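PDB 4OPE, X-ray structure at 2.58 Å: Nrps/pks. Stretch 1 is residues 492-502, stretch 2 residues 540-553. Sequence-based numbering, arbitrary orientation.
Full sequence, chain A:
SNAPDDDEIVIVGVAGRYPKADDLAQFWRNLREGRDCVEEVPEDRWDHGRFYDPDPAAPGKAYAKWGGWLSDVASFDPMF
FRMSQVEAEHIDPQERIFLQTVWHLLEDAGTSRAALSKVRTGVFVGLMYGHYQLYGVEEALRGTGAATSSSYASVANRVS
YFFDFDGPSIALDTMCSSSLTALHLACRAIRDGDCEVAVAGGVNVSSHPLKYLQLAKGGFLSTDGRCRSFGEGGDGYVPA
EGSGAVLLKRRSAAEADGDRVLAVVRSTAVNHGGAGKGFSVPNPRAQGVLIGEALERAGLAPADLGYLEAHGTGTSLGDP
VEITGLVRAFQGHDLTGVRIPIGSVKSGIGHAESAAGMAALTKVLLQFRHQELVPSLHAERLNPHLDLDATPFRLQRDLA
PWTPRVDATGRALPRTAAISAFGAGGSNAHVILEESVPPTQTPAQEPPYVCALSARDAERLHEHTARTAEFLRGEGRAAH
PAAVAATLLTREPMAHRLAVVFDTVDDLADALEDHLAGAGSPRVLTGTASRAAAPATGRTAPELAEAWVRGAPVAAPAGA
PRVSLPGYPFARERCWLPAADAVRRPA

Stretch 1 492-502: EPMAHRLAVVF
Stretch 2 540-553: TAPELAEAWVRGAP

Strand 496-502 lies almost antiparallel to helix 541-550, at 170° with axes 7.3 Å apart at closest approach; 563 Å² is buried, both sides summed. The strand alternates, so Arg497, Ala499 and Val501 point their CA-to-CB bonds toward the helix while Leu498 and Val500 point away. The CA atoms pair as Val501 with Ala541 (6.1 Å), Ala499 with Ala545 (5.5 Å) and Arg497 with Val549 (5.3 Å).

Stretch 2 opens with Thr540 (chi1 p), the N-cap, whose OG1 accepts a weak 3.5 Å bond from Glu543 N and donates to Glu543 OE1 at 2.8 Å. Regular helical phi/psi follows. Ala541 faces the strand, its CB 3.7 Å from CG1 of Val501 (chi1 t); Val501 CG2 lies 4.0 Å from Pro542 CA and 3.9 Å from Ala545 CB. One turn on, Ala545 meets Ala499, CB to CB at 4.1 Å, two small residues compatible with the close backbones.

Trp548 (chi1 t, chi2 -108°) leaves the helix sideways, but the end of its side chain comes nearer the strand. Arg497 (m, m, t, chi4 119°) lays its guanidinium over the six-membered ring, CZ 4.1 Å from the centroid and 6° off the normal, a cation-pi contact; CD sits 3.8 Å from the five-membered centroid. Arg497 NH1 also donates to Trp548 O at 3.1 Å, while Arg497 NE is held by Met494 O at 2.7 Å, so the buried charge is well supplied with partners. Pro493 CB touches Trp548 CH2 at 3.7 Å, extending the apolar cover. Val549 (chi1 t) places CG2 3.9 Å from Ala499 CB.

Gly551 ends the helix in a Schellman turn at phi/psi 123/5, where a CB would jam against the preceding carbonyl. Its CA covers the guanidinium face opposite Trp548. Ala552 N closes the motif on Ala547 O at 3.0 Å.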

# COMPACT_ATOMS: atom_id res chain seq x y z
N GLU A 492 1.12 -27.92 -11.01
CA GLU A 492 1.19 -27.58 -12.42
C GLU A 492 2.19 -28.49 -13.14
O GLU A 492 3.32 -28.68 -12.68
CB GLU A 492 1.57 -26.13 -12.56
CG GLU A 492 1.72 -25.72 -13.98
CD GLU A 492 2.05 -24.26 -14.11
OE1 GLU A 492 1.39 -23.39 -13.44
OE2 GLU A 492 2.97 -24.00 -14.92
N PRO A 493 1.76 -29.10 -14.26
CA PRO A 493 2.62 -30.04 -15.00
C PRO A 493 3.63 -29.29 -15.84
O PRO A 493 3.28 -28.34 -16.53
CB PRO A 493 1.63 -30.80 -15.91
CG PRO A 493 0.28 -30.51 -15.35
CD PRO A 493 0.37 -29.14 -14.75
N MSE A 494 4.87 -29.75 -15.80
CA MSE A 494 5.94 -29.17 -16.56
C MSE A 494 6.58 -30.18 -17.51
O MSE A 494 6.13 -31.32 -17.67
CB MSE A 494 6.89 -28.74 -15.48
CG MSE A 494 6.34 -27.65 -14.55
SE MSE A 494 7.83 -26.99 -13.42
CE MSE A 494 6.68 -26.04 -12.14
N ALA A 495 7.65 -29.77 -18.17
CA ALA A 495 8.17 -30.51 -19.31
C ALA A 495 8.76 -31.85 -18.92
O ALA A 495 8.42 -32.85 -19.58
CB ALA A 495 9.21 -29.68 -20.04
N HIS A 496 9.64 -31.90 -17.91
CA HIS A 496 10.37 -33.15 -17.59
C HIS A 496 9.61 -33.99 -16.60
O HIS A 496 9.23 -33.52 -15.56
CB HIS A 496 11.78 -32.88 -17.07
CG HIS A 496 12.66 -32.29 -18.11
ND1 HIS A 496 13.80 -32.93 -18.55
CD2 HIS A 496 12.49 -31.21 -18.90
CE1 HIS A 496 14.31 -32.24 -19.56
NE2 HIS A 496 13.55 -31.18 -19.78
N ARG A 497 9.38 -35.26 -16.92
CA ARG A 497 8.41 -36.06 -16.18
C ARG A 497 9.06 -37.23 -15.52
O ARG A 497 9.97 -37.85 -16.07
CB ARG A 497 7.32 -36.56 -17.13
CG ARG A 497 6.57 -35.46 -17.89
CD ARG A 497 5.44 -34.96 -17.04
NE ARG A 497 4.87 -33.75 -17.58
CZ ARG A 497 3.61 -33.59 -17.98
NH1 ARG A 497 2.71 -34.56 -17.93
NH2 ARG A 497 3.25 -32.41 -18.41
N LEU A 498 8.56 -37.54 -14.34
CA LEU A 498 8.87 -38.80 -13.65
C LEU A 498 7.57 -39.43 -13.07
O LEU A 498 6.70 -38.72 -12.62
CB LEU A 498 9.92 -38.57 -12.57
CG LEU A 498 10.38 -39.82 -11.86
CD1 LEU A 498 11.81 -39.64 -11.39
CD2 LEU A 498 9.52 -40.16 -10.67
N ALA A 499 7.43 -40.75 -13.08
CA ALA A 499 6.30 -41.39 -12.42
C ALA A 499 6.64 -42.74 -11.84
O ALA A 499 7.50 -43.48 -12.36
CB ALA A 499 5.14 -41.54 -13.38
N VAL A 500 5.94 -43.06 -10.76
CA VAL A 500 6.11 -44.34 -10.11
C VAL A 500 4.75 -44.83 -9.68
O VAL A 500 3.88 -44.07 -9.25
CB VAL A 500 6.95 -44.23 -8.84
CG1 VAL A 500 7.47 -45.59 -8.44
CG2 VAL A 500 8.12 -43.28 -9.07
N VAL A 501 4.57 -46.13 -9.83
CA VAL A 501 3.42 -46.82 -9.27
C VAL A 501 3.83 -47.34 -7.93
O VAL A 501 4.92 -47.88 -7.81
CB VAL A 501 2.98 -47.96 -10.15
CG1 VAL A 501 1.66 -48.49 -9.63
CG2 VAL A 501 2.84 -47.46 -11.57
N PHE A 502 2.99 -47.14 -6.93
CA PHE A 502 3.39 -47.46 -5.55
C PHE A 502 2.19 -47.77 -4.68
O PHE A 502 1.07 -47.31 -4.93
CB PHE A 502 4.27 -46.34 -4.93
CG PHE A 502 3.50 -45.10 -4.49
CD1 PHE A 502 3.12 -44.13 -5.41
CD2 PHE A 502 3.14 -44.92 -3.16
CE1 PHE A 502 2.40 -43.02 -4.99
CE2 PHE A 502 2.41 -43.83 -2.76
CZ PHE A 502 2.07 -42.85 -3.68
N THR A 540 -6.32 -47.32 -14.12
CA THR A 540 -5.31 -47.99 -13.31
C THR A 540 -4.03 -47.16 -13.29
O THR A 540 -3.72 -46.41 -14.20
CB THR A 540 -4.89 -49.38 -13.83
OG1 THR A 540 -4.11 -49.21 -15.02
CG2 THR A 540 -6.11 -50.29 -14.11
N ALA A 541 -3.26 -47.34 -12.23
CA ALA A 541 -2.08 -46.54 -11.98
C ALA A 541 -1.00 -46.67 -13.07
O ALA A 541 -0.47 -45.68 -13.53
CB ALA A 541 -1.52 -46.89 -10.59
N PRO A 542 -0.68 -47.90 -13.51
CA PRO A 542 0.28 -48.06 -14.62
C PRO A 542 -0.13 -47.27 -15.86
O PRO A 542 0.72 -46.68 -16.55
CB PRO A 542 0.23 -49.55 -14.94
CG PRO A 542 -0.44 -50.20 -13.78
CD PRO A 542 -1.28 -49.18 -13.09
N GLU A 543 -1.42 -47.27 -16.13
CA GLU A 543 -1.96 -46.50 -17.26
C GLU A 543 -1.78 -45.03 -17.06
O GLU A 543 -1.44 -44.32 -17.98
CB GLU A 543 -3.45 -46.82 -17.49
CG GLU A 543 -3.69 -48.21 -18.02
CD GLU A 543 -5.16 -48.50 -18.22
OE1 GLU A 543 -5.85 -48.78 -17.20
OE2 GLU A 543 -5.61 -48.51 -19.41
N LEU A 544 -2.03 -44.59 -15.83
CA LEU A 544 -1.86 -43.20 -15.42
C LEU A 544 -0.41 -42.79 -15.45
O LEU A 544 -0.06 -41.76 -16.03
CB LEU A 544 -2.42 -42.96 -14.02
CG LEU A 544 -3.95 -43.24 -13.91
CD1 LEU A 544 -4.49 -42.91 -12.52
CD2 LEU A 544 -4.71 -42.46 -14.96
N ALA A 545 0.42 -43.62 -14.85
CA ALA A 545 1.85 -43.44 -14.93
C ALA A 545 2.33 -43.28 -16.35
O ALA A 545 3.06 -42.38 -16.65
CB ALA A 545 2.54 -44.63 -14.29
N GLU A 546 1.94 -44.15 -17.25
CA GLU A 546 2.47 -44.07 -18.63
C GLU A 546 2.03 -42.78 -19.36
O GLU A 546 2.75 -42.22 -20.17
CB GLU A 546 2.09 -45.33 -19.42
CG GLU A 546 2.89 -46.59 -19.02
CD GLU A 546 2.42 -47.89 -19.72
OE1 GLU A 546 1.19 -48.06 -19.92
OE2 GLU A 546 3.26 -48.75 -20.08
N ALA A 547 0.83 -42.31 -19.06
CA ALA A 547 0.29 -41.13 -19.70
C ALA A 547 1.00 -39.88 -19.23
O ALA A 547 1.32 -39.04 -20.02
CB ALA A 547 -1.20 -41.04 -19.42
N TRP A 548 1.25 -39.79 -17.93
CA TRP A 548 1.98 -38.72 -17.34
C TRP A 548 3.34 -38.55 -17.94
O TRP A 548 3.74 -37.44 -18.30
CB TRP A 548 2.12 -38.97 -15.84
CG TRP A 548 2.85 -37.88 -15.11
CD1 TRP A 548 4.13 -37.93 -14.56
CD2 TRP A 548 2.36 -36.59 -14.87
NE1 TRP A 548 4.43 -36.73 -14.00
CE2 TRP A 548 3.36 -35.89 -14.18
CE3 TRP A 548 1.17 -35.94 -15.18
CZ2 TRP A 548 3.20 -34.57 -13.78
CZ3 TRP A 548 1.00 -34.62 -14.79
CH2 TRP A 548 2.01 -33.95 -14.09
N VAL A 549 4.08 -39.64 -18.05
CA VAL A 549 5.39 -39.61 -18.70
C VAL A 549 5.35 -39.20 -20.19
O VAL A 549 6.26 -38.50 -20.66
CB VAL A 549 6.12 -40.95 -18.47
CG1 VAL A 549 7.39 -41.04 -19.29
CG2 VAL A 549 6.45 -41.04 -16.99
N ARG A 550 4.29 -39.56 -20.92
CA ARG A 550 4.14 -39.02 -22.31
C ARG A 550 3.89 -37.51 -22.39
O ARG A 550 4.15 -36.88 -23.45
CB ARG A 550 2.97 -39.64 -23.05
CG ARG A 550 3.01 -41.13 -23.26
CD ARG A 550 1.91 -41.51 -24.23
NE ARG A 550 0.58 -41.62 -23.62
CZ ARG A 550 0.15 -42.70 -22.99
NH1 ARG A 550 0.93 -43.76 -22.79
NH2 ARG A 550 -1.07 -42.70 -22.50
N GLY A 551 3.35 -36.94 -21.31
CA GLY A 551 3.05 -35.51 -21.23
C GLY A 551 1.61 -35.18 -20.93
O GLY A 551 1.23 -34.01 -20.92
N ALA A 552 0.81 -36.20 -20.67
CA ALA A 552 -0.63 -36.04 -20.50
C ALA A 552 -0.98 -35.71 -19.08
O ALA A 552 -0.39 -36.26 -18.15
CB ALA A 552 -1.36 -37.32 -20.91
N PRO A 553 -1.97 -34.84 -18.88
CA PRO A 553 -2.31 -34.52 -17.50
C PRO A 553 -3.09 -35.65 -16.91
O PRO A 553 -3.81 -36.26 -17.61
CB PRO A 553 -3.24 -33.30 -17.61
CG PRO A 553 -3.78 -33.33 -19.02
CD PRO A 553 -2.79 -34.10 -19.86